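Local coordinates for endo-arabinase (Bacteroides thetaiotaomicron, PDB 5C0P), which probably hydrolyses O-glycosyl bonds in arabinan, as a magnesium-binding member of glycoside hydrolase family 43, at residues A[131-137]-A[151-157]; A[186-190]-A[249-253]; A[271-275]-A[287-293]. All coordinates share one frame; numbering follows the deposited sequence. Where two conformers were deposited one is given.

Overall arrangement
The three contacts lie on successive parts of a chain of antiparallel sheets and loops with almost no helix, the five-bladed beta-propeller of family 43 hydrolases. Interactions 1 and 3 each pair two neighbouring strands of one hairpin, on opposite sides of the chain's centre, with centres about 27 Å apart. Interaction 1 is the most buried, adds a charged and aromatic cluster to its backbone ladder and carries Asp136 near the magnesium site; interaction 3, partly buried, sets aliphatic side chains beside its ladder. Interaction 2 joins two loops nearest the surface, both its prolines exposed; no direct hydrogen bond crosses it, and an indole, prolines and water do the work. None of the three touches another.

Interaction 1 (A[131-137]-A[151-157]); sequences GWMCLDG and FCREWLE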
loop_
_atom_site.group_PDB
_atom_site.type_symbol
_atom_site.label_atom_id
_atom_site.label_comp_id
_atom_site.label_asym_id
_atom_site.label_seq_id
_atom_site.Cartn_x
_atom_site.Cartn_y
_atom_site.Cartn_z
ATOM N N GLY A 131 11.210 -8.834 -14.791
ATOM C CA GLY A 131 12.437 -9.497 -14.389
ATOM C C GLY A 131 12.747 -9.381 -12.904
ATOM O O GLY A 131 13.777 -9.895 -12.447
ATOM N N TRP A 132 11.863 -8.724 -12.158
ATOM C CA TRP A 132 12.105 -8.438 -10.746
ATOM C C TRP A 132 10.979 -8.949 -9.868
ATOM O O TRP A 132 9.810 -8.833 -10.227
ATOM C CB TRP A 132 12.154 -6.928 -10.516
ATOM C CG TRP A 132 13.345 -6.213 -11.036
ATOM C CD1 TRP A 132 14.427 -6.749 -11.668
ATOM C CD2 TRP A 132 13.583 -4.805 -10.948
ATOM N NE1 TRP A 132 15.328 -5.754 -11.988
ATOM C CE2 TRP A 132 14.829 -4.549 -11.555
ATOM C CE3 TRP A 132 12.863 -3.735 -10.420
ATOM C CZ2 TRP A 132 15.369 -3.264 -11.641
ATOM C CZ3 TRP A 132 13.398 -2.461 -10.505
ATOM C CH2 TRP A 132 14.628 -2.236 -11.114
HETATM N N MSE A 133 11.336 -9.520 -8.718
HETATM C CA MSE A 133 10.349 -9.840 -7.684
HETATM C C MSE A 133 9.919 -8.550 -7.003
HETATM O O MSE A 133 10.700 -7.933 -6.267
HETATM C CB MSE A 133 10.930 -10.777 -6.627
HETATM C CG MSE A 133 11.713 -11.935 -7.181
HETATM SE SE MSE A 133 11.235 -13.617 -6.352
HETATM C CE MSE A 133 9.533 -13.844 -7.281
ATOM N N CYS A 134 8.677 -8.148 -7.244
ATOM C CA CYS A 134 8.173 -6.878 -6.723
ATOM C C CYS A 134 6.849 -7.022 -5.990
ATOM O O CYS A 134 6.072 -7.947 -6.240
ATOM C CB CYS A 134 7.977 -5.858 -7.845
ATOM S SG CYS A 134 9.444 -5.505 -8.810
ATOM N N LEU A 135 6.589 -6.090 -5.082
ATOM C CA LEU A 135 5.343 -6.108 -4.332
ATOM C C LEU A 135 4.940 -4.730 -3.852
ATOM O O LEU A 135 5.723 -3.774 -3.923
ATOM C CB LEU A 135 5.418 -7.087 -3.151
ATOM C CG LEU A 135 6.565 -7.045 -2.141
ATOM C CD1 LEU A 135 6.426 -5.917 -1.131
ATOM C CD2 LEU A 135 6.650 -8.380 -1.410
ATOM N N ASP A 136 3.699 -4.645 -3.380
ATOM C CA ASP A 136 3.163 -3.454 -2.732
ATOM C C ASP A 136 3.135 -2.237 -3.648
ATOM O O ASP A 136 3.345 -1.118 -3.197
ATOM C CB ASP A 136 3.919 -3.142 -1.417
ATOM C CG ASP A 136 3.639 -4.151 -0.314
ATOM O OD1 ASP A 136 2.806 -5.069 -0.514
ATOM O OD2 ASP A 136 4.253 -4.029 0.767
ATOM N N GLY A 137 2.882 -2.451 -4.940
ATOM C CA GLY A 137 2.731 -1.336 -5.860
ATOM C C GLY A 137 1.587 -0.423 -5.458
ATOM O O GLY A 137 0.440 -0.871 -5.277
ATOM N N PHE A 151 6.867 1.088 -5.712
ATOM C CA PHE A 151 6.863 -0.340 -5.427
ATOM C C PHE A 151 8.118 -0.787 -4.708
ATOM O O PHE A 151 9.120 -0.063 -4.659
ATOM C CB PHE A 151 6.618 -1.184 -6.693
ATOM C CG PHE A 151 7.719 -1.109 -7.719
ATOM C CD1 PHE A 151 8.785 -2.000 -7.688
ATOM C CD2 PHE A 151 7.670 -0.159 -8.736
ATOM C CE1 PHE A 151 9.784 -1.937 -8.650
ATOM C CE2 PHE A 151 8.666 -0.091 -9.703
ATOM C CZ PHE A 151 9.724 -0.979 -9.661
ATOM N N CYS A 152 8.052 -1.989 -4.152
ATOM C CA CYS A 152 9.209 -2.596 -3.505
ATOM C C CYS A 152 9.798 -3.665 -4.391
ATOM O O CYS A 152 9.077 -4.400 -5.068
ATOM C CB CYS A 152 8.777 -3.286 -2.217
ATOM S SG CYS A 152 8.044 -2.183 -1.024
ATOM N N ARG A 153 11.120 -3.767 -4.373
ATOM C CA ARG A 153 11.773 -4.920 -4.948
ATOM C C ARG A 153 12.184 -5.755 -3.756
ATOM O O ARG A 153 12.927 -5.283 -2.883
ATOM C CB ARG A 153 12.985 -4.517 -5.776
ATOM C CG ARG A 153 13.431 -5.630 -6.671
ATOM C CD ARG A 153 14.615 -5.272 -7.526
ATOM N NE ARG A 153 15.125 -6.491 -8.134
ATOM C CZ ARG A 153 16.234 -6.555 -8.855
ATOM N NH1 ARG A 153 16.950 -5.458 -9.057
ATOM N NH2 ARG A 153 16.624 -7.711 -9.370
ATOM N N GLU A 154 11.688 -6.984 -3.722
ATOM C CA GLU A 154 11.742 -7.825 -2.527
ATOM C C GLU A 154 13.144 -8.139 -2.009
ATOM O O GLU A 154 14.039 -8.518 -2.763
ATOM C CB GLU A 154 10.950 -9.118 -2.742
ATOM C CG GLU A 154 10.464 -9.737 -1.439
ATOM C CD GLU A 154 9.327 -10.729 -1.622
ATOM O OE1 GLU A 154 8.886 -10.953 -2.772
ATOM O OE2 GLU A 154 8.869 -11.277 -0.599
ATOM N N TRP A 155 13.299 -8.007 -0.697
ATOM C CA TRP A 155 14.583 -8.191 -0.030
ATOM C C TRP A 155 15.175 -9.587 -0.179
ATOM O O TRP A 155 16.388 -9.756 -0.087
ATOM C CB TRP A 155 14.454 -7.829 1.446
ATOM C CG TRP A 155 13.651 -8.823 2.226
ATOM C CD1 TRP A 155 12.288 -8.948 2.252
ATOM C CD2 TRP A 155 14.168 -9.833 3.095
ATOM N NE1 TRP A 155 11.931 -9.985 3.085
ATOM C CE2 TRP A 155 13.064 -10.536 3.617
ATOM C CE3 TRP A 155 15.454 -10.204 3.486
ATOM C CZ2 TRP A 155 13.217 -11.600 4.509
ATOM C CZ3 TRP A 155 15.601 -11.259 4.375
ATOM C CH2 TRP A 155 14.488 -11.943 4.875
ATOM N N LEU A 156 14.330 -10.589 -0.407
ATOM C CA LEU A 156 14.822 -11.942 -0.617
ATOM C C LEU A 156 15.691 -12.013 -1.872
ATOM O O LEU A 156 16.550 -12.887 -1.993
ATOM C CB LEU A 156 13.655 -12.923 -0.730
ATOM C CG LEU A 156 12.993 -13.219 0.617
ATOM C CD1 LEU A 156 11.880 -14.238 0.459
ATOM C CD2 LEU A 156 14.032 -13.707 1.606
ATOM N N GLU A 157 15.451 -11.079 -2.789
ATOM C CA GLU A 157 16.208 -10.961 -4.031
ATOM C C GLU A 157 17.347 -9.939 -3.893
ATOM O O GLU A 157 18.467 -10.168 -4.361
ATOM C CB GLU A 157 15.244 -10.539 -5.147
ATOM C CG GLU A 157 15.873 -10.284 -6.507
ATOM C CD GLU A 157 14.846 -10.335 -7.635
ATOM O OE1 GLU A 157 14.393 -9.267 -8.081
ATOM O OE2 GLU A 157 14.500 -11.444 -8.079
#
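Residues 134-137 and 151-153 run antiparallel, at 162° and with axes 4.7 Å apart. Leu135 and Cys152 form a hydrogen-bonded pair, Leu135 N to Cys152 O at 3.0 Å and Cys152 N to Leu135 O at 2.9 Å; Cys134 and Arg153 make the next, non-hydrogen-bonded pair, and beyond it Glu154 N reaches Met133 O at 2.9 Å. Arg153 runs out extended, its CG turned away from the backbone N (chi1 -164°), and lays its guanidinium flat on one face of the Trp132 indole, planes 6° apart. This is a cation-pi stack, CZ standing 3.4 Å from the centroid of the five-membered ring. In the guanidinium plane, NE and NH2 grip Glu157 OE1 side-on, NE at 2.9 Å. The same oxygen accepts a hydrogen bond from Met133 N at 3.1 Å, from above the carboxylate plane. A leucine in place of Arg153 would probably leave Glu157 without its charged mate and the indole face without its cation. Phe151 CE1 meets Trp132 at the indole edge, and Cys134 SG sits obliquely beside the Phe151 ring at 3.6 Å from CE1. On the Leu135 and Cys152 face, Leu135 CD2 packs on the carboxylate of Glu154, which is salt-bridged to Arg105. The hairpin belongs to a propeller blade and carries Asp136, hydrogen-bonded to Ala206 N and predicted to tune the active-site Glu.

Interaction 2 (A[186-190]-A[249-253]); sequences SEAPW and QEPET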
loop_
_atom_site.group_PDB
_atom_site.type_symbol
_atom_site.label_atom_id
_atom_site.label_comp_id
_atom_site.label_asym_id
_atom_site.label_seq_id
_atom_site.Cartn_x
_atom_site.Cartn_y
_atom_site.Cartn_z
ATOM N N SER A 186 18.181 -0.091 4.558
ATOM C CA SER A 186 19.253 0.144 5.531
ATOM C C SER A 186 19.572 1.632 5.743
ATOM O O SER A 186 20.286 1.993 6.686
ATOM C CB SER A 186 20.529 -0.583 5.110
ATOM O OG SER A 186 21.088 0.055 3.974
ATOM N N GLU A 187 19.056 2.497 4.872
ATOM C CA GLU A 187 19.287 3.932 5.016
ATOM C C GLU A 187 18.552 4.517 6.222
ATOM O O GLU A 187 18.909 5.591 6.714
ATOM C CB GLU A 187 18.894 4.662 3.736
ATOM C CG GLU A 187 19.738 4.216 2.563
ATOM C CD GLU A 187 19.426 4.945 1.281
ATOM O OE1 GLU A 187 19.199 6.184 1.314
ATOM O OE2 GLU A 187 19.431 4.268 0.234
ATOM N N ALA A 188 17.518 3.818 6.687
ATOM C CA ALA A 188 16.800 4.253 7.885
ATOM C C ALA A 188 17.506 3.688 9.106
ATOM O O ALA A 188 17.703 2.477 9.202
ATOM C CB ALA A 188 15.362 3.775 7.845
ATOM N N PRO A 189 17.888 4.561 10.052
ATOM C CA PRO A 189 18.684 4.110 11.197
ATOM C C PRO A 189 17.931 3.151 12.117
ATOM O O PRO A 189 18.561 2.418 12.872
ATOM C CB PRO A 189 18.979 5.402 11.960
ATOM C CG PRO A 189 18.653 6.507 11.037
ATOM C CD PRO A 189 17.673 6.018 10.046
ATOM N N TRP A 190 16.603 3.159 12.061
ATOM C CA TRP A 190 15.827 2.329 12.980
ATOM C C TRP A 190 15.721 0.890 12.493
ATOM O O TRP A 190 15.336 0.000 13.255
ATOM C CB TRP A 190 14.427 2.910 13.196
ATOM C CG TRP A 190 13.650 3.126 11.925
ATOM C CD1 TRP A 190 13.571 4.282 11.195
ATOM C CD2 TRP A 190 12.830 2.161 11.234
ATOM N NE1 TRP A 190 12.759 4.096 10.100
ATOM C CE2 TRP A 190 12.290 2.812 10.101
ATOM C CE3 TRP A 190 12.489 0.826 11.473
ATOM C CZ2 TRP A 190 11.433 2.164 9.207
ATOM C CZ3 TRP A 190 11.626 0.187 10.578
ATOM C CH2 TRP A 190 11.117 0.856 9.462
ATOM N N GLN A 249 15.472 9.881 5.779
ATOM C CA GLN A 249 14.800 8.998 6.733
ATOM C C GLN A 249 14.759 9.600 8.131
ATOM O O GLN A 249 15.773 10.087 8.635
ATOM C CB GLN A 249 15.515 7.647 6.806
ATOM C CG GLN A 249 15.732 6.978 5.451
ATOM C CD GLN A 249 14.437 6.543 4.804
ATOM O OE1 GLN A 249 13.457 6.224 5.483
ATOM N NE2 GLN A 249 14.424 6.521 3.471
ATOM N N GLU A 250 13.594 9.550 8.768
ATOM C CA GLU A 250 13.498 9.935 10.165
ATOM C C GLU A 250 14.016 8.785 11.009
ATOM O O GLU A 250 13.792 7.626 10.683
ATOM C CB GLU A 250 12.057 10.271 10.530
ATOM C CG GLU A 250 11.631 11.642 10.072
ATOM C CD GLU A 250 12.434 12.738 10.737
ATOM O OE1 GLU A 250 12.438 12.809 11.985
ATOM O OE2 GLU A 250 13.074 13.528 10.016
ATOM N N PRO A 251 14.727 9.105 12.095
ATOM C CA PRO A 251 15.399 8.061 12.873
ATOM C C PRO A 251 14.451 7.235 13.738
ATOM O O PRO A 251 14.836 6.137 14.137
ATOM C CB PRO A 251 16.376 8.850 13.756
ATOM C CG PRO A 251 15.785 10.237 13.830
ATOM C CD PRO A 251 15.149 10.461 12.494
ATOM N N GLU A 252 13.256 7.745 14.029
ATOM C CA GLU A 252 12.327 7.033 14.911
ATOM C C GLU A 252 11.105 6.549 14.142
ATOM O O GLU A 252 10.611 7.249 13.249
ATOM C CB GLU A 252 11.868 7.925 16.069
ATOM C CG GLU A 252 12.993 8.634 16.819
ATOM C CD GLU A 252 13.932 7.683 17.541
ATOM O OE1 GLU A 252 13.532 6.530 17.813
ATOM O OE2 GLU A 252 15.075 8.093 17.842
ATOM N N THR A 253 10.609 5.365 14.496
ATOM C CA THR A 253 9.376 4.871 13.894
ATOM C C THR A 253 8.175 5.617 14.465
ATOM O O THR A 253 8.260 6.210 15.542
ATOM C CB THR A 253 9.194 3.351 14.095
ATOM O OG1 THR A 253 9.080 3.050 15.488
ATOM C CG2 THR A 253 10.380 2.592 13.521
HETATM O O HOH W 1 16.850 7.571 2.179
HETATM O O HOH W 2 12.258 5.892 7.921
#
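Trp190 carries the Thr253 methyl on one face of its indole, while two backbone carbonyls and a water line its edge. In the beta-propeller both segments belong to connections between successive sheets: the 249-253 loop leads from strand 248-249 toward strand 260-266, and the 186-190 loop follows strand 178-184. CG2 of Thr253 stands 3.7 Å from the centroid of the six-membered ring, a CH-pi contact displaced toward the rim. At the pyrrole edge Glu250 O approaches Trp190 CD1 to 3.4 Å, and Pro251 O comes equally near Trp190 CB, 3.4 Å away. The indole of Trp221 also meets the Trp190 ring, with planes inclined at about 40°. Trp190 sets CG between its backbone N and carbonyl carbon (chi1 55°), which directs the indole at the passing 250-253 backbone. Thr253 turns its methyl to the ring, and its hydroxyl is engaged by Asn255 O and Arg225. Farther out, Pro189 CG rests on Pro251 CA at 4.0 Å, one proline against another near the surface. Gln249 lies along the chain of Glu187 and Ala188, its CG 3.7 Å from Glu187 O. No direct hydrogen bond joins the segments; water mediates instead. One water accepts a hydrogen bond from Trp190 NE1 at 2.9 Å and lies beside Gln249 OE1, which accepts one from Trp221 NE1. Glu187 is tied through OE2 to Lys184 N, and its other oxygen, OE1, accepts a hydrogen bond from a second water, 2.9 Å away, which in turn accepts one from Gln249 NE2 at 2.9 Å.

Interaction 3 (A[271-275]-A[287-293]); sequences RLMIS and VITPIYI
Ile274 and Ile291 both place CG1 anti to the backbone N (chi1 -172° and -169°), and with chi2 extended as well their CD1 methyls meet at 3.8 Å. Leu272 adopts the same first torsion, which brings its CG to 3.7 Å from Ile291 CG2; its CD2 touches the end of Ile293. Met273, a selenomethionine, is instead bent at chi2 and chi3, folding SE back to 3.7 Å from Pro290 CA and CE against the Pro290 ring and Ile288 CG2. These residues belong to an antiparallel hairpin in the propeller sheet that comes last along the chain, strand 285-290 forming one of its two edges and strand 272-278 its middle. Ile274 and Thr289 make the hydrogen-bonded pair, Ile274 N to Thr289 O at 2.9 Å and Thr289 N to Ile274 O at 3.0 Å. Pro290, which lacks an N-H, falls opposite Met273 in a non-hydrogen-bonded pair where none is needed, and the ladder resumes with Ile291 N to Leu272 O at 3.1 Å. On the face of Ser275 and Ile288, Ile288 CG1 packs on Ser275 OG, which is hydrogen-bonded to Pro29 O; both residues also touch Ile31 of strand 30-34, in the first sheet of the chain.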
loop_
_atom_site.group_PDB
_atom_site.type_symbol
_atom_site.label_atom_id
_atom_site.label_comp_id
_atom_site.label_asym_id
_atom_site.label_seq_id
_atom_site.Cartn_x
_atom_site.Cartn_y
_atom_site.Cartn_z
ATOM N N ARG A 271 -10.643 15.230 8.290
ATOM C CA ARG A 271 -9.637 14.884 9.302
ATOM C C ARG A 271 -8.636 13.889 8.741
ATOM O O ARG A 271 -9.024 12.846 8.214
ATOM C CB ARG A 271 -10.290 14.232 10.521
ATOM C CG ARG A 271 -11.038 15.156 11.467
ATOM C CD ARG A 271 -11.565 14.364 12.669
ATOM N NE ARG A 271 -12.674 13.485 12.301
ATOM C CZ ARG A 271 -12.876 12.264 12.798
ATOM N NH1 ARG A 271 -13.924 11.551 12.397
ATOM N NH2 ARG A 271 -12.038 11.747 13.688
ATOM N N LEU A 272 -7.345 14.183 8.878
ATOM C CA LEU A 272 -6.326 13.239 8.425
ATOM C C LEU A 272 -6.246 12.026 9.361
ATOM O O LEU A 272 -6.204 12.168 10.598
ATOM C CB LEU A 272 -4.965 13.934 8.293
ATOM C CG LEU A 272 -3.847 13.180 7.580
ATOM C CD1 LEU A 272 -4.167 12.990 6.094
ATOM C CD2 LEU A 272 -2.513 13.916 7.757
HETATM N N MSE A 273 -6.263 10.838 8.756
HETATM C CA MSE A 273 -6.248 9.575 9.488
HETATM C C MSE A 273 -5.145 8.677 8.954
HETATM O O MSE A 273 -4.775 8.767 7.785
HETATM C CB MSE A 273 -7.573 8.818 9.294
HETATM C CG MSE A 273 -8.824 9.639 9.499
HETATM SE SE MSE A 273 -9.146 9.993 11.371
HETATM C CE MSE A 273 -9.513 8.182 11.921
ATOM N N ILE A 274 -4.652 7.780 9.806
ATOM C CA ILE A 274 -3.764 6.706 9.364
ATOM C C ILE A 274 -4.482 5.368 9.540
ATOM O O ILE A 274 -5.268 5.197 10.468
ATOM C CB ILE A 274 -2.407 6.733 10.117
ATOM C CG1 ILE A 274 -1.416 5.721 9.515
ATOM C CG2 ILE A 274 -2.602 6.484 11.606
ATOM C CD1 ILE A 274 0.028 5.923 9.994
ATOM N N SER A 275 -4.234 4.449 8.613
ATOM C CA SER A 275 -4.753 3.085 8.694
ATOM C C SER A 275 -3.604 2.100 8.509
ATOM O O SER A 275 -2.839 2.198 7.535
ATOM C CB SER A 275 -5.811 2.868 7.605
ATOM O OG SER A 275 -6.250 1.515 7.554
ATOM N N VAL A 287 -5.932 -0.654 12.600
ATOM C CA VAL A 287 -5.853 0.459 13.520
ATOM C C VAL A 287 -6.068 1.693 12.655
ATOM O O VAL A 287 -5.304 1.946 11.722
ATOM C CB VAL A 287 -4.475 0.508 14.192
ATOM C CG1 VAL A 287 -4.365 1.723 15.105
ATOM C CG2 VAL A 287 -4.222 -0.781 14.984
ATOM N N ILE A 288 -7.149 2.415 12.917
ATOM C CA ILE A 288 -7.507 3.578 12.104
ATOM C C ILE A 288 -7.712 4.720 13.084
ATOM O O ILE A 288 -8.655 4.726 13.868
ATOM C CB ILE A 288 -8.794 3.328 11.298
ATOM C CG1 ILE A 288 -8.671 2.048 10.453
ATOM C CG2 ILE A 288 -9.107 4.540 10.415
ATOM C CD1 ILE A 288 -10.014 1.541 9.893
ATOM N N THR A 289 -6.812 5.696 13.042
ATOM C CA THR A 289 -6.777 6.713 14.079
ATOM C C THR A 289 -6.291 8.051 13.505
ATOM O O THR A 289 -5.595 8.078 12.486
ATOM C CB THR A 289 -5.878 6.205 15.236
ATOM O OG1 THR A 289 -6.002 7.044 16.390
ATOM C CG2 THR A 289 -4.438 6.126 14.788
ATOM N N PRO A 290 -6.674 9.170 14.148
ATOM C CA PRO A 290 -6.208 10.463 13.634
ATOM C C PRO A 290 -4.694 10.567 13.666
ATOM O O PRO A 290 -4.031 10.007 14.551
ATOM C CB PRO A 290 -6.814 11.471 14.605
ATOM C CG PRO A 290 -8.037 10.789 15.143
ATOM C CD PRO A 290 -7.665 9.329 15.229
ATOM N N ILE A 291 -4.149 11.287 12.698
ATOM C CA ILE A 291 -2.719 11.534 12.660
ATOM C C ILE A 291 -2.480 13.002 12.349
ATOM O O ILE A 291 -3.299 13.649 11.695
ATOM C CB ILE A 291 -2.029 10.617 11.636
ATOM C CG1 ILE A 291 -0.506 10.682 11.778
ATOM C CG2 ILE A 291 -2.441 10.976 10.225
ATOM C CD1 ILE A 291 0.218 9.639 10.942
ATOM N N TYR A 292 -1.372 13.536 12.847
ATOM C CA TYR A 292 -1.122 14.960 12.762
ATOM C C TYR A 292 0.251 15.241 12.184
ATOM O O TYR A 292 1.179 14.448 12.339
ATOM C CB TYR A 292 -1.233 15.583 14.153
ATOM C CG TYR A 292 -2.588 15.366 14.792
ATOM C CD1 TYR A 292 -3.599 16.303 14.642
ATOM C CD2 TYR A 292 -2.857 14.221 15.537
ATOM C CE1 TYR A 292 -4.837 16.112 15.216
ATOM C CE2 TYR A 292 -4.096 14.025 16.122
ATOM C CZ TYR A 292 -5.081 14.974 15.951
ATOM O OH TYR A 292 -6.328 14.797 16.519
ATOM N N ILE A 293 0.366 16.383 11.519
ATOM C CA ILE A 293 1.632 16.830 10.976
ATOM C C ILE A 293 2.186 17.923 11.880
ATOM O O ILE A 293 1.488 18.884 12.226
ATOM C CB ILE A 293 1.446 17.357 9.550
ATOM C CG1 ILE A 293 1.011 16.209 8.636
ATOM C CG2 ILE A 293 2.725 17.987 9.032
ATOM C CD1 ILE A 293 0.164 16.650 7.477
#